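Local coordinates for RTX-adhesin (Marinomonas primoryensis, PDB 5IRB), which forms a calcium-binding part of a giant adhesin that attaches its Antarctic bacterium to diatoms and ice, at residues D13-D18 and E102-K107; V46-N51 and W65-A70; L6-D11 and G34-D39. All coordinates share one frame; numbering follows the deposited sequence.

Contact 1 (D13-D18 and E102-K107). With CA (calcium ion), chain C.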
ATOM      1  N   ASP A  13       7.465 -14.409  41.165  1.00 38.92           N
ATOM      2  CA  ASP A  13       6.380 -13.587  40.623  1.00 40.24           C
ATOM      3  C   ASP A  13       6.422 -13.605  39.099  1.00 39.50           C
ATOM      4  O   ASP A  13       7.488 -13.830  38.520  1.00 37.99           O
ATOM      5  CB  ASP A  13       6.493 -12.148  41.132  1.00 41.52           C
ATOM      6  CG  ASP A  13       6.398 -12.053  42.637  1.00 42.21           C
ATOM      7  OD1 ASP A  13       5.552 -12.751  43.229  1.00 42.75           O
ATOM      8  OD2 ASP A  13       7.185 -11.295  43.237  1.00 42.51           O
ATOM      9  N   PRO A  14       5.273 -13.353  38.443  1.00 41.14           N
ATOM     10  CA  PRO A  14       5.233 -13.257  36.978  1.00 40.76           C
ATOM     11  C   PRO A  14       6.306 -12.314  36.452  1.00 39.78           C
ATOM     12  O   PRO A  14       6.485 -11.228  36.997  1.00 40.38           O
ATOM     13  CB  PRO A  14       3.833 -12.711  36.705  1.00 43.27           C
ATOM     14  CG  PRO A  14       3.016 -13.264  37.838  1.00 44.29           C
ATOM     15  CD  PRO A  14       3.927 -13.228  39.039  1.00 43.08           C
ATOM     16  N   VAL A  15       7.019 -12.744  35.418  1.00 38.35           N
ATOM     17  CA  VAL A  15       8.118 -11.970  34.872  1.00 37.87           C
ATOM     18  C   VAL A  15       7.681 -10.624  34.280  1.00 39.40           C
ATOM     19  O   VAL A  15       6.852 -10.581  33.363  1.00 39.84           O
ATOM     20  CB  VAL A  15       8.877 -12.790  33.826  1.00 37.13           C
ATOM     21  CG1 VAL A  15       9.924 -11.932  33.147  1.00 37.21           C
ATOM     22  CG2 VAL A  15       9.512 -14.018  34.494  1.00 36.34           C
ATOM     23  N   THR A  16       8.254  -9.545  34.822  1.00 40.14           N
ATOM     24  CA  THR A  16       7.830  -8.157  34.585  1.00 42.27           C
ATOM     25  C   THR A  16       6.339  -7.912  34.805  1.00 44.43           C
ATOM     26  O   THR A  16       5.746  -7.046  34.154  1.00 46.22           O
ATOM     27  CB  THR A  16       8.159  -7.689  33.147  1.00 42.31           C
ATOM     28  OG1 THR A  16       7.388  -8.446  32.205  1.00 41.51           O
ATOM     29  CG2 THR A  16       9.628  -7.858  32.853  1.00 41.34           C
ATOM     30  N   GLY A  17       5.729  -8.667  35.712  1.00 45.03           N
ATOM     31  CA  GLY A  17       4.311  -8.502  35.979  1.00 47.18           C
ATOM     32  C   GLY A  17       3.347  -9.117  34.972  1.00 48.20           C
ATOM     33  O   GLY A  17       2.357  -9.733  35.379  1.00 49.62           O
ATOM     34  N   ASP A  18       3.585  -8.920  33.676  1.00 47.72           N
ATOM     35  CA  ASP A  18       2.704  -9.495  32.659  1.00 48.22           C
ATOM     36  C   ASP A  18       3.176 -10.824  32.051  1.00 45.86           C
ATOM     37  O   ASP A  18       2.535 -11.331  31.122  1.00 46.56           O
ATOM     38  CB  ASP A  18       2.457  -8.479  31.532  1.00 49.66           C
ATOM     39  CG  ASP A  18       3.701  -8.181  30.705  1.00 49.20           C
ATOM     40  OD1 ASP A  18       4.812  -8.519  31.148  1.00 47.71           O
ATOM     41  OD2 ASP A  18       3.567  -7.594  29.599  1.00 50.36           O
ATOM     42  N   GLU A 102       9.626 -20.730  36.753  1.00 34.44           N
ATOM     43  CA  GLU A 102       8.725 -19.717  36.248  1.00 35.46           C
ATOM     44  C   GLU A 102       8.873 -19.638  34.733  1.00 34.85           C
ATOM     45  O   GLU A 102       9.938 -19.317  34.211  1.00 34.08           O
ATOM     46  CB  GLU A 102       9.031 -18.355  36.886  1.00 35.90           C
ATOM     47  CG  GLU A 102       8.001 -17.270  36.575  1.00 37.84           C
ATOM     48  CD  GLU A 102       6.629 -17.612  37.095  1.00 39.93           C
ATOM     49  OE1 GLU A 102       6.541 -18.420  38.038  1.00 41.45           O
ATOM     50  OE2 GLU A 102       5.635 -17.078  36.554  1.00 41.30           O
ATOM     51  N   SER A 103       7.799 -19.968  34.037  1.00 36.20           N
ATOM     52  CA  SER A 103       7.759 -19.805  32.592  1.00 36.86           C
ATOM     53  C   SER A 103       7.313 -18.401  32.215  1.00 36.63           C
ATOM     54  O   SER A 103       6.674 -17.691  32.997  1.00 36.00           O
ATOM     55  CB  SER A 103       6.836 -20.839  31.960  1.00 38.44           C
ATOM     56  OG  SER A 103       5.483 -20.561  32.251  1.00 40.01           O
ATOM     57  N   PHE A 104       7.703 -17.984  31.020  1.00 36.42           N
ATOM     58  CA  PHE A 104       7.358 -16.655  30.545  1.00 36.54           C
ATOM     59  C   PHE A 104       7.294 -16.700  29.030  1.00 36.84           C
ATOM     60  O   PHE A 104       7.659 -17.708  28.417  1.00 36.50           O
ATOM     61  CB  PHE A 104       8.349 -15.607  31.050  1.00 35.95           C
ATOM     62  CG  PHE A 104       9.761 -15.872  30.651  1.00 35.94           C
ATOM     63  CD1 PHE A 104      10.546 -16.762  31.374  1.00 35.53           C
ATOM     64  CD2 PHE A 104      10.313 -15.239  29.554  1.00 36.51           C
ATOM     65  CE1 PHE A 104      11.845 -17.013  31.008  1.00 35.29           C
ATOM     66  CE2 PHE A 104      11.610 -15.486  29.181  1.00 36.36           C
ATOM     67  CZ  PHE A 104      12.383 -16.381  29.909  1.00 36.16           C
ATOM     68  N   ILE A 105       6.786 -15.621  28.446  1.00 37.29           N
ATOM     69  CA  ILE A 105       6.690 -15.476  26.990  1.00 37.83           C
ATOM     70  C   ILE A 105       7.662 -14.423  26.467  1.00 37.56           C
ATOM     71  O   ILE A 105       7.776 -13.335  27.035  1.00 37.26           O
ATOM     72  CB  ILE A 105       5.264 -15.098  26.599  1.00 39.13           C
ATOM     73  CG1 ILE A 105       4.302 -16.195  27.075  1.00 39.56           C
ATOM     74  CG2 ILE A 105       5.152 -14.781  25.082  1.00 40.06           C
ATOM     75  CD1 ILE A 105       2.852 -15.816  26.977  1.00 41.50           C
ATOM     76  N   VAL A 106       8.353 -14.744  25.376  1.00 37.92           N
ATOM     77  CA  VAL A 106       9.185 -13.761  24.685  1.00 38.18           C
ATOM     78  C   VAL A 106       8.529 -13.367  23.353  1.00 39.63           C
ATOM     79  O   VAL A 106       8.287 -14.214  22.499  1.00 39.85           O
ATOM     80  CB  VAL A 106      10.602 -14.287  24.427  1.00 37.88           C
ATOM     81  CG1 VAL A 106      11.436 -13.239  23.703  1.00 38.43           C
ATOM     82  CG2 VAL A 106      11.274 -14.661  25.752  1.00 37.14           C
ATOM     83  N   LYS A 107       8.273 -12.069  23.213  1.00 40.43           N
ATOM     84  CA  LYS A 107       7.634 -11.442  22.053  1.00 42.07           C
ATOM     85  C   LYS A 107       8.315 -10.116  21.787  1.00 42.22           C
ATOM     86  O   LYS A 107       7.898  -9.087  22.305  1.00 42.35           O
ATOM     87  CB  LYS A 107       6.140 -11.233  22.310  1.00 43.43           C
ATOM     88  CG  LYS A 107       5.319 -10.750  21.102  1.00 45.80           C
ATOM     89  CD  LYS A 107       5.314 -11.720  19.937  1.00 46.72           C
ATOM     90  CE  LYS A 107       4.476 -11.160  18.775  1.00 48.86           C
ATOM     91  NZ  LYS A 107       3.071 -10.870  19.217  1.00 50.05           N
TER
HETATM   92 CA    CA C 601       6.586  -7.103  30.146  1.00 38.49          CA
HETATM   93  O   HOH W   1       6.018 -15.390  34.305  1.00 33.38           O
HETATM   94  O   HOH W   2       5.547  -5.623  31.858  1.00 49.95           O
HETATM   95  O   HOH W   3       5.371  -6.480  27.715  1.00 39.19           O
HETATM   96  O   HOH W   4       5.489  -4.707  29.005  1.00 44.10           O

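Contact 2 (V46-N51 and W65-A70)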
ATOM      1  N   VAL A  46      18.651 -16.919  47.376  1.00 35.15           N
ATOM      2  CA  VAL A  46      17.985 -17.347  46.144  1.00 34.29           C
ATOM      3  C   VAL A  46      18.940 -17.380  44.953  1.00 34.80           C
ATOM      4  O   VAL A  46      19.638 -16.406  44.666  1.00 35.41           O
ATOM      5  CB  VAL A  46      16.797 -16.435  45.795  1.00 34.33           C
ATOM      6  CG1 VAL A  46      16.218 -16.796  44.420  1.00 33.68           C
ATOM      7  CG2 VAL A  46      15.733 -16.525  46.873  1.00 34.05           C
ATOM      8  N   THR A  47      18.978 -18.533  44.288  1.00 34.74           N
ATOM      9  CA  THR A  47      19.756 -18.715  43.075  1.00 35.49           C
ATOM     10  C   THR A  47      18.829 -18.923  41.873  1.00 34.92           C
ATOM     11  O   THR A  47      17.947 -19.784  41.899  1.00 33.88           O
ATOM     12  CB  THR A  47      20.722 -19.903  43.218  1.00 36.33           C
ATOM     13  OG1 THR A  47      21.600 -19.652  44.325  1.00 37.87           O
ATOM     14  CG2 THR A  47      21.561 -20.085  41.954  1.00 37.44           C
ATOM     15  N   LEU A  48      19.053 -18.133  40.823  1.00 35.75           N
ATOM     16  CA  LEU A  48      18.278 -18.220  39.586  1.00 35.56           C
ATOM     17  C   LEU A  48      19.205 -18.609  38.458  1.00 36.23           C
ATOM     18  O   LEU A  48      20.331 -18.130  38.401  1.00 35.83           O
ATOM     19  CB  LEU A  48      17.648 -16.880  39.218  1.00 36.42           C
ATOM     20  CG  LEU A  48      16.665 -16.093  40.073  1.00 36.93           C
ATOM     21  CD1 LEU A  48      16.073 -14.978  39.227  1.00 37.58           C
ATOM     22  CD2 LEU A  48      15.570 -16.984  40.593  1.00 36.57           C
ATOM     23  N   VAL A  49      18.736 -19.447  37.540  1.00 35.95           N
ATOM     24  CA  VAL A  49      19.526 -19.730  36.342  1.00 36.78           C
ATOM     25  C   VAL A  49      18.714 -19.386  35.110  1.00 36.33           C
ATOM     26  O   VAL A  49      17.571 -19.805  34.979  1.00 35.16           O
ATOM     27  CB  VAL A  49      20.003 -21.199  36.271  1.00 37.82           C
ATOM     28  CG1 VAL A  49      20.791 -21.439  34.973  1.00 39.92           C
ATOM     29  CG2 VAL A  49      20.851 -21.544  37.499  1.00 38.43           C
ATOM     30  N   ILE A  50      19.323 -18.631  34.203  1.00 37.20           N
ATOM     31  CA  ILE A  50      18.648 -18.172  32.999  1.00 37.87           C
ATOM     32  C   ILE A  50      19.666 -18.118  31.890  1.00 38.51           C
ATOM     33  O   ILE A  50      20.708 -17.462  32.016  1.00 38.14           O
ATOM     34  CB  ILE A  50      18.017 -16.761  33.163  1.00 38.61           C
ATOM     35  CG1 ILE A  50      17.090 -16.690  34.381  1.00 38.21           C
ATOM     36  CG2 ILE A  50      17.279 -16.356  31.906  1.00 39.43           C
ATOM     37  CD1 ILE A  50      17.013 -15.310  34.986  1.00 38.80           C
ATOM     38  N   ASN A  51      19.364 -18.833  30.811  1.00 39.14           N
ATOM     39  CA  ASN A  51      20.243 -18.895  29.639  1.00 40.46           C
ATOM     40  C   ASN A  51      21.645 -19.363  30.056  1.00 41.45           C
ATOM     41  O   ASN A  51      22.654 -18.851  29.577  1.00 42.41           O
ATOM     42  CB  ASN A  51      20.271 -17.522  28.942  1.00 40.86           C
ATOM     43  CG  ASN A  51      21.040 -17.530  27.606  1.00 42.74           C
ATOM     44  OD1 ASN A  51      20.969 -18.489  26.849  1.00 43.82           O
ATOM     45  ND2 ASN A  51      21.756 -16.450  27.324  1.00 43.02           N
ATOM     46  N   TRP A  65      12.078 -11.292  47.844  1.00 38.57           N
ATOM     47  CA  TRP A  65      13.389 -11.124  47.247  1.00 38.02           C
ATOM     48  C   TRP A  65      13.213 -10.543  45.850  1.00 38.51           C
ATOM     49  O   TRP A  65      12.132 -10.605  45.272  1.00 38.23           O
ATOM     50  CB  TRP A  65      14.156 -12.442  47.152  1.00 35.97           C
ATOM     51  CG  TRP A  65      13.407 -13.537  46.447  1.00 34.65           C
ATOM     52  CD1 TRP A  65      12.561 -14.442  47.007  1.00 34.48           C
ATOM     53  CD2 TRP A  65      13.400 -13.805  45.035  1.00 33.66           C
ATOM     54  NE1 TRP A  65      12.058 -15.277  46.040  1.00 33.87           N
ATOM     55  CE2 TRP A  65      12.558 -14.900  44.817  1.00 33.17           C
ATOM     56  CE3 TRP A  65      14.042 -13.222  43.930  1.00 33.95           C
ATOM     57  CZ2 TRP A  65      12.340 -15.442  43.555  1.00 32.70           C
ATOM     58  CZ3 TRP A  65      13.826 -13.755  42.673  1.00 33.05           C
ATOM     59  CH2 TRP A  65      12.983 -14.854  42.495  1.00 32.52           C
ATOM     60  N   SER A  66      14.297  -9.997  45.325  1.00 39.35           N
ATOM     61  CA  SER A  66      14.275  -9.266  44.076  1.00 40.67           C
ATOM     62  C   SER A  66      15.704  -9.205  43.562  1.00 39.98           C
ATOM     63  O   SER A  66      16.637  -9.062  44.348  1.00 40.13           O
ATOM     64  CB  SER A  66      13.681  -7.874  44.269  1.00 43.58           C
ATOM     65  OG  SER A  66      14.545  -6.893  43.731  1.00 45.78           O
ATOM     66  N   VAL A  67      15.872  -9.359  42.254  1.00 39.00           N
ATOM     67  CA  VAL A  67      17.198  -9.438  41.652  1.00 39.29           C
ATOM     68  C   VAL A  67      17.189  -8.942  40.205  1.00 40.09           C
ATOM     69  O   VAL A  67      16.272  -9.223  39.443  1.00 39.22           O
ATOM     70  CB  VAL A  67      17.772 -10.888  41.682  1.00 37.79           C
ATOM     71  CG1 VAL A  67      16.937 -11.849  40.853  1.00 36.16           C
ATOM     72  CG2 VAL A  67      19.253 -10.913  41.268  1.00 38.61           C
ATOM     73  N   SER A  68      18.207  -8.162  39.873  1.00 41.98           N
ATOM     74  CA  SER A  68      18.434  -7.669  38.520  1.00 43.16           C
ATOM     75  C   SER A  68      19.040  -8.735  37.601  1.00 42.09           C
ATOM     76  O   SER A  68      20.073  -9.342  37.934  1.00 41.97           O
ATOM     77  CB  SER A  68      19.346  -6.453  38.576  1.00 45.93           C
ATOM     78  OG  SER A  68      18.667  -5.310  38.107  1.00 48.09           O
ATOM     79  N   VAL A  69      18.400  -8.971  36.452  1.00 40.38           N
ATOM     80  CA  VAL A  69      18.937  -9.925  35.480  1.00 39.84           C
ATOM     81  C   VAL A  69      19.013  -9.296  34.079  1.00 41.09           C
ATOM     82  O   VAL A  69      18.331  -8.310  33.805  1.00 41.78           O
ATOM     83  CB  VAL A  69      18.106 -11.218  35.423  1.00 38.03           C
ATOM     84  CG1 VAL A  69      17.938 -11.791  36.814  1.00 37.51           C
ATOM     85  CG2 VAL A  69      16.740 -10.980  34.790  1.00 37.73           C
ATOM     86  N   ALA A  70      19.860  -9.841  33.212  1.00 41.19           N
ATOM     87  CA  ALA A  70      19.939  -9.354  31.830  1.00 42.08           C
ATOM     88  C   ALA A  70      18.689  -9.741  31.028  1.00 40.30           C
ATOM     89  O   ALA A  70      18.352 -10.915  30.891  1.00 38.23           O
ATOM     90  CB  ALA A  70      21.200  -9.875  31.156  1.00 42.92           C
TER

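Contact 3 (L6-D11 and G34-D39)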
ATOM      1  N   LEU A   6      14.508 -27.381  57.589  1.00 35.13           N
ATOM      2  CA  LEU A   6      13.396 -26.447  57.462  1.00 35.62           C
ATOM      3  C   LEU A   6      12.570 -26.731  56.213  1.00 35.96           C
ATOM      4  O   LEU A   6      13.130 -27.028  55.162  1.00 35.66           O
ATOM      5  CB  LEU A   6      13.904 -25.005  57.453  1.00 34.86           C
ATOM      6  CG  LEU A   6      14.673 -24.598  58.704  1.00 34.97           C
ATOM      7  CD1 LEU A   6      15.455 -23.317  58.495  1.00 34.53           C
ATOM      8  CD2 LEU A   6      13.721 -24.496  59.889  1.00 36.42           C
ATOM      9  N   LEU A   7      11.247 -26.703  56.351  1.00 37.75           N
ATOM     10  CA  LEU A   7      10.353 -26.911  55.211  1.00 39.14           C
ATOM     11  C   LEU A   7       9.893 -25.545  54.652  1.00 38.65           C
ATOM     12  O   LEU A   7       9.155 -24.806  55.311  1.00 38.79           O
ATOM     13  CB  LEU A   7       9.171 -27.795  55.608  1.00 41.81           C
ATOM     14  CG  LEU A   7       9.691 -29.130  56.193  1.00 43.60           C
ATOM     15  CD1 LEU A   7       8.572 -30.087  56.586  1.00 46.04           C
ATOM     16  CD2 LEU A   7      10.716 -29.835  55.269  1.00 43.48           C
ATOM     17  N   ILE A   8      10.381 -25.201  53.464  1.00 38.03           N
ATOM     18  CA  ILE A   8      10.005 -23.945  52.796  1.00 38.26           C
ATOM     19  C   ILE A   8       9.491 -24.105  51.366  1.00 38.02           C
ATOM     20  O   ILE A   8       9.674 -25.140  50.727  1.00 37.65           O
ATOM     21  CB  ILE A   8      11.197 -22.980  52.753  1.00 37.53           C
ATOM     22  CG1 ILE A   8      12.410 -23.717  52.180  1.00 37.01           C
ATOM     23  CG2 ILE A   8      11.519 -22.463  54.150  1.00 38.05           C
ATOM     24  CD1 ILE A   8      13.560 -22.829  51.846  1.00 36.58           C
ATOM     25  N   ASN A   9       8.853 -23.045  50.882  1.00 38.23           N
ATOM     26  CA  ASN A   9       8.295 -22.989  49.544  1.00 38.88           C
ATOM     27  C   ASN A   9       8.820 -21.739  48.832  1.00 37.36           C
ATOM     28  O   ASN A   9       8.840 -20.661  49.413  1.00 36.61           O
ATOM     29  CB  ASN A   9       6.763 -22.987  49.598  1.00 41.82           C
ATOM     30  CG  ASN A   9       6.128 -23.267  48.244  1.00 43.86           C
ATOM     31  OD1 ASN A   9       5.979 -24.422  47.844  1.00 47.11           O
ATOM     32  ND2 ASN A   9       5.745 -22.208  47.532  1.00 44.09           N
ATOM     33  N   LEU A  10       9.211 -21.882  47.571  1.00 36.64           N
ATOM     34  CA  LEU A  10       9.803 -20.785  46.814  1.00 37.00           C
ATOM     35  C   LEU A  10       8.906 -20.411  45.641  1.00 38.79           C
ATOM     36  O   LEU A  10       8.567 -21.259  44.825  1.00 38.68           O
ATOM     37  CB  LEU A  10      11.180 -21.179  46.282  1.00 35.69           C
ATOM     38  CG  LEU A  10      11.931 -20.199  45.361  1.00 35.25           C
ATOM     39  CD1 LEU A  10      12.223 -18.891  46.076  1.00 35.33           C
ATOM     40  CD2 LEU A  10      13.214 -20.811  44.816  1.00 34.67           C
ATOM     41  N   ASP A  11       8.502 -19.147  45.579  1.00 40.73           N
ATOM     42  CA  ASP A  11       7.690 -18.663  44.466  1.00 42.99           C
ATOM     43  C   ASP A  11       8.389 -17.548  43.740  1.00 40.71           C
ATOM     44  O   ASP A  11       9.060 -16.714  44.354  1.00 38.76           O
ATOM     45  CB  ASP A  11       6.326 -18.155  44.928  1.00 47.76           C
ATOM     46  CG  ASP A  11       5.334 -19.270  45.176  1.00 52.49           C
ATOM     47  OD1 ASP A  11       4.833 -19.848  44.183  1.00 56.24           O
ATOM     48  OD2 ASP A  11       5.035 -19.554  46.354  1.00 56.43           O
ATOM     49  N   GLY A  34      10.180 -12.524  44.009  1.00 37.59           N
ATOM     50  CA  GLY A  34       9.351 -13.583  44.521  1.00 37.90           C
ATOM     51  C   GLY A  34       9.326 -13.588  46.027  1.00 38.78           C
ATOM     52  O   GLY A  34       9.666 -12.599  46.685  1.00 39.58           O
ATOM     53  N   VAL A  35       8.922 -14.726  46.575  1.00 38.75           N
ATOM     54  CA  VAL A  35       8.763 -14.875  48.012  1.00 39.56           C
ATOM     55  C   VAL A  35       9.239 -16.265  48.415  1.00 38.54           C
ATOM     56  O   VAL A  35       9.183 -17.210  47.614  1.00 38.08           O
ATOM     57  CB  VAL A  35       7.310 -14.664  48.466  1.00 41.67           C
ATOM     58  CG1 VAL A  35       6.890 -13.227  48.268  1.00 43.53           C
ATOM     59  CG2 VAL A  35       6.369 -15.609  47.732  1.00 41.81           C
ATOM     60  N   VAL A  36       9.723 -16.375  49.646  1.00 37.83           N
ATOM     61  CA  VAL A  36      10.025 -17.661  50.263  1.00 37.00           C
ATOM     62  C   VAL A  36       9.049 -17.797  51.427  1.00 38.22           C
ATOM     63  O   VAL A  36       8.954 -16.911  52.251  1.00 38.95           O
ATOM     64  CB  VAL A  36      11.482 -17.760  50.766  1.00 36.10           C
ATOM     65  CG1 VAL A  36      11.739 -19.125  51.425  1.00 35.56           C
ATOM     66  CG2 VAL A  36      12.485 -17.480  49.645  1.00 35.29           C
ATOM     67  N   ASN A  37       8.316 -18.891  51.501  1.00 38.66           N
ATOM     68  CA  ASN A  37       7.316 -19.064  52.535  1.00 40.87           C
ATOM     69  C   ASN A  37       7.603 -20.309  53.330  1.00 39.54           C
ATOM     70  O   ASN A  37       8.418 -21.116  52.913  1.00 37.64           O
ATOM     71  CB  ASN A  37       5.941 -19.229  51.883  1.00 42.87           C
ATOM     72  CG  ASN A  37       5.354 -17.930  51.422  1.00 45.28           C
ATOM     73  OD1 ASN A  37       5.014 -17.741  50.242  1.00 46.86           O
ATOM     74  ND2 ASN A  37       5.231 -17.008  52.355  1.00 46.78           N
ATOM     75  N   GLY A  38       6.845 -20.584  54.382  1.00 40.97           N
ATOM     76  CA  GLY A  38       7.038 -21.835  55.068  1.00 42.86           C
ATOM     77  C   GLY A  38       7.542 -21.581  56.460  1.00 42.19           C
ATOM     78  O   GLY A  38       7.105 -20.629  57.079  1.00 43.36           O
ATOM     79  N   ASP A  39       8.433 -22.425  56.937  1.00 40.96           N
ATOM     80  CA  ASP A  39       9.091 -22.203  58.230  1.00 41.27           C
ATOM     81  C   ASP A  39       9.780 -20.842  58.327  1.00 40.67           C
ATOM     82  O   ASP A  39      10.273 -20.300  57.335  1.00 38.85           O
ATOM     83  CB  ASP A  39      10.131 -23.274  58.489  1.00 40.18           C
ATOM     84  CG  ASP A  39       9.523 -24.538  58.979  1.00 41.11           C
ATOM     85  OD1 ASP A  39       8.537 -24.449  59.720  1.00 42.93           O
ATOM     86  OD2 ASP A  39      10.054 -25.620  58.657  1.00 40.42           O
TER

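Contact 1 (D13-D18 and E102-K107)
Val15 faces Phe104 with their CA atoms 6.4 Å apart, and Pro14 faces Glu102 with a CA to CA spacing of 7.4 Å. Residues 13-18 are a loop with a type II beta turn from Pro14 to Gly17. The turn is closed by a bond from Gly17 N to Pro14 O. Residues 102-107 belong to strand 95-106, which is interrupted at Phe104. No direct hydrogen bond joins the two segments. A water links them instead: it accepts from Val15 N and donates to Ser103 O and, at 2.8 Å, to Glu102 OE2.

Val15 carries the apolar contact. Its CG2 lies 4.0 Å from Phe104 CB. Phe104 has CG between its backbone N and carbonyl carbon (chi1 58°), and the ring leads away from the loop. The Phe104 ring receives Glu102 O at its edge, in the ring plane. Val15 CG2 also meets Glu102 CG at 4.1 Å, the two side chains running past each other in opposite directions. Glu102 bends at chi2 (62°), and its OE2 approaches Pro14 CA. Glu102 is also a magnesium ligand known for this protein, with Ile12; this chain holds no ion there.

The loop is a calcium-binding loop of the first beta-sandwich domain in this chain. Thr16 OG1 binds the calcium ion at 2.6 Å and Asp18 OD1 at 2.5 Å. Val20 O, Glu25 and three waters add to the shell. Two of these waters have a second hold on the loop: one donates to Thr16 O, the other to Asp18 OD2. Val15 also packs on Leu32 of strand 29-38 and on Ile21 of strand 20-21. Ile105 is bonded through its backbone to Ser19 and Ile21, the residues on either side of the ligand Val20 in sequence.

Contact 2 (V46-N51 and W65-A70)
Val46 lies over one face of the Trp65 indole, and the two side chains cross at about a right angle. Val46 CG2 sits 3.8 Å from the centroid of the five-membered ring, only 9° off its normal. This is a CH-pi contact. The other methyl, CG1, lies over the same face, above the centre of the indole and 4.1 Å from Trp65 CE2. A chi2 of -89° turns this face of Trp65 to the valine.

Leu48 meets the far end of the indole tip to tip. Its CD2 is 3.9 Å from Trp65 CH2, approaching the ring obliquely. The second branch of Leu48 turns to another partner. CD1 lies 3.6 Å from Val67 CG1, where the two side chains slide past each other in opposite directions. The two methyls of Leu48 thus serve different partners, CD2 the indole and CD1 the valine. Further along, Ile50 and Val69 cross at about a right angle, with Ile50 CD1 at 4.1 Å from Val69 CG1.

No hydrogen bond links the two segments. The axes of strands 46-50 and 65-70 pass 9.2 Å apart and make 39° between their N-to-C directions. This is the spacing of two sheets packed face to face, as in a beta-sandwich. Alternate residues, Val46, Leu48 and Ile50 against Trp65, Val67 and Val69, point toward the facing sheet; all but Val67 are buried.

Strand 43-50 lies in the five-stranded sheet between strands 53-58 and 81-89, and strand 64-70 lies at an outer position of the three-stranded sheet, beside strand 29-38. Val86, Ala84 and Val82 of strand 81-89 pack on Val46, Leu48 and Ile50 in turn. Leu32 of strand 29-38 touches Leu48 and Ile50. Helix 71-76 follows Val69 closely and packs Leu74 against both Ile50 and Val69.

Contact 3 (L6-D11 and G34-D39)
Asn9 with Asn37 and Asp11 with Val35 are hydrogen-bonded pairs of two antiparallel strands whose axes come within 4.4 Å at 157°. Ile8 with Gly38 and Leu10 with Val36 are the non-hydrogen-bonded pairs between and beside them. Each hydrogen-bonded pair carries two backbone bonds. Asn9 N to Asn37 O is 2.8 Å, and Asp11 N to Val35 O is 2.9 Å. Two CA-H...O contacts add to these, Val36 CA to Asn9 O and Gly34 CA to Asp11 O.

Past the regular pairing, Asp39 takes hold of Leu7 twice. Asp39 N donates to Leu7 O at 3.0 Å, almost straight (178°). Its carboxylate OD2 accepts Leu7 N at 2.8 Å, met on the anti side and somewhat out of the carboxylate plane. The backbone amide and carbonyl of Leu7 are thus both engaged by one residue. The same OD2 and CB of Asp39 lie near Leu6 CD2.

On the inward face Leu10 CD1 meets Val36 CG2 at 3.8 Å, the side chains crossing at a slant. A chi2 of 62° turns CD1 of Leu10 to this place. Ile8 adds a looser contact, its CB 4.1 Å from Val36 CG1. On the other face Asp11 CB touches Val35 CG2 at 3.8 Å. Gly34 and Gly38 bring no side chain. Gly38 CA packs against Leu7 O and Ile8 CA.

Strand 8-12 is an outermost strand of the three-stranded sheet of the beta-sandwich, and strand 29-38 lies between it and strand 64-70. Leu10 and Val36 both pack on Trp65 of strand 64-70. Val86 and Val88 of strand 81-89, in the facing sheet, cover Ile8, while Ala84 and Val86 cover Leu10. Ser100 of strand 95-106 is hydrogen-bonded to Leu10 O.

In the fold
All three contacts lie in the first domain of the chain. Contact 3 pairs the outermost strand 8-12 with the middle strand of the three-stranded sheet. Contact 2 joins that sheet to the five-stranded one. Their centres are about 17 Å apart, and they meet at Trp65, where Trp65 N is 3.0 Å from Gly34 O, a probable hydrogen bond. Contact 1 sits about 13 Å from contact 2, centre to centre, and about 20 Å from contact 3. It touches contact 3 at Asp13. Contact 1 holds a calcium ion directly. Phe104 of contact 1 and Ile50 of contact 2 both lie about 4 Å, side chain to side chain, from Asp77, which binds another calcium.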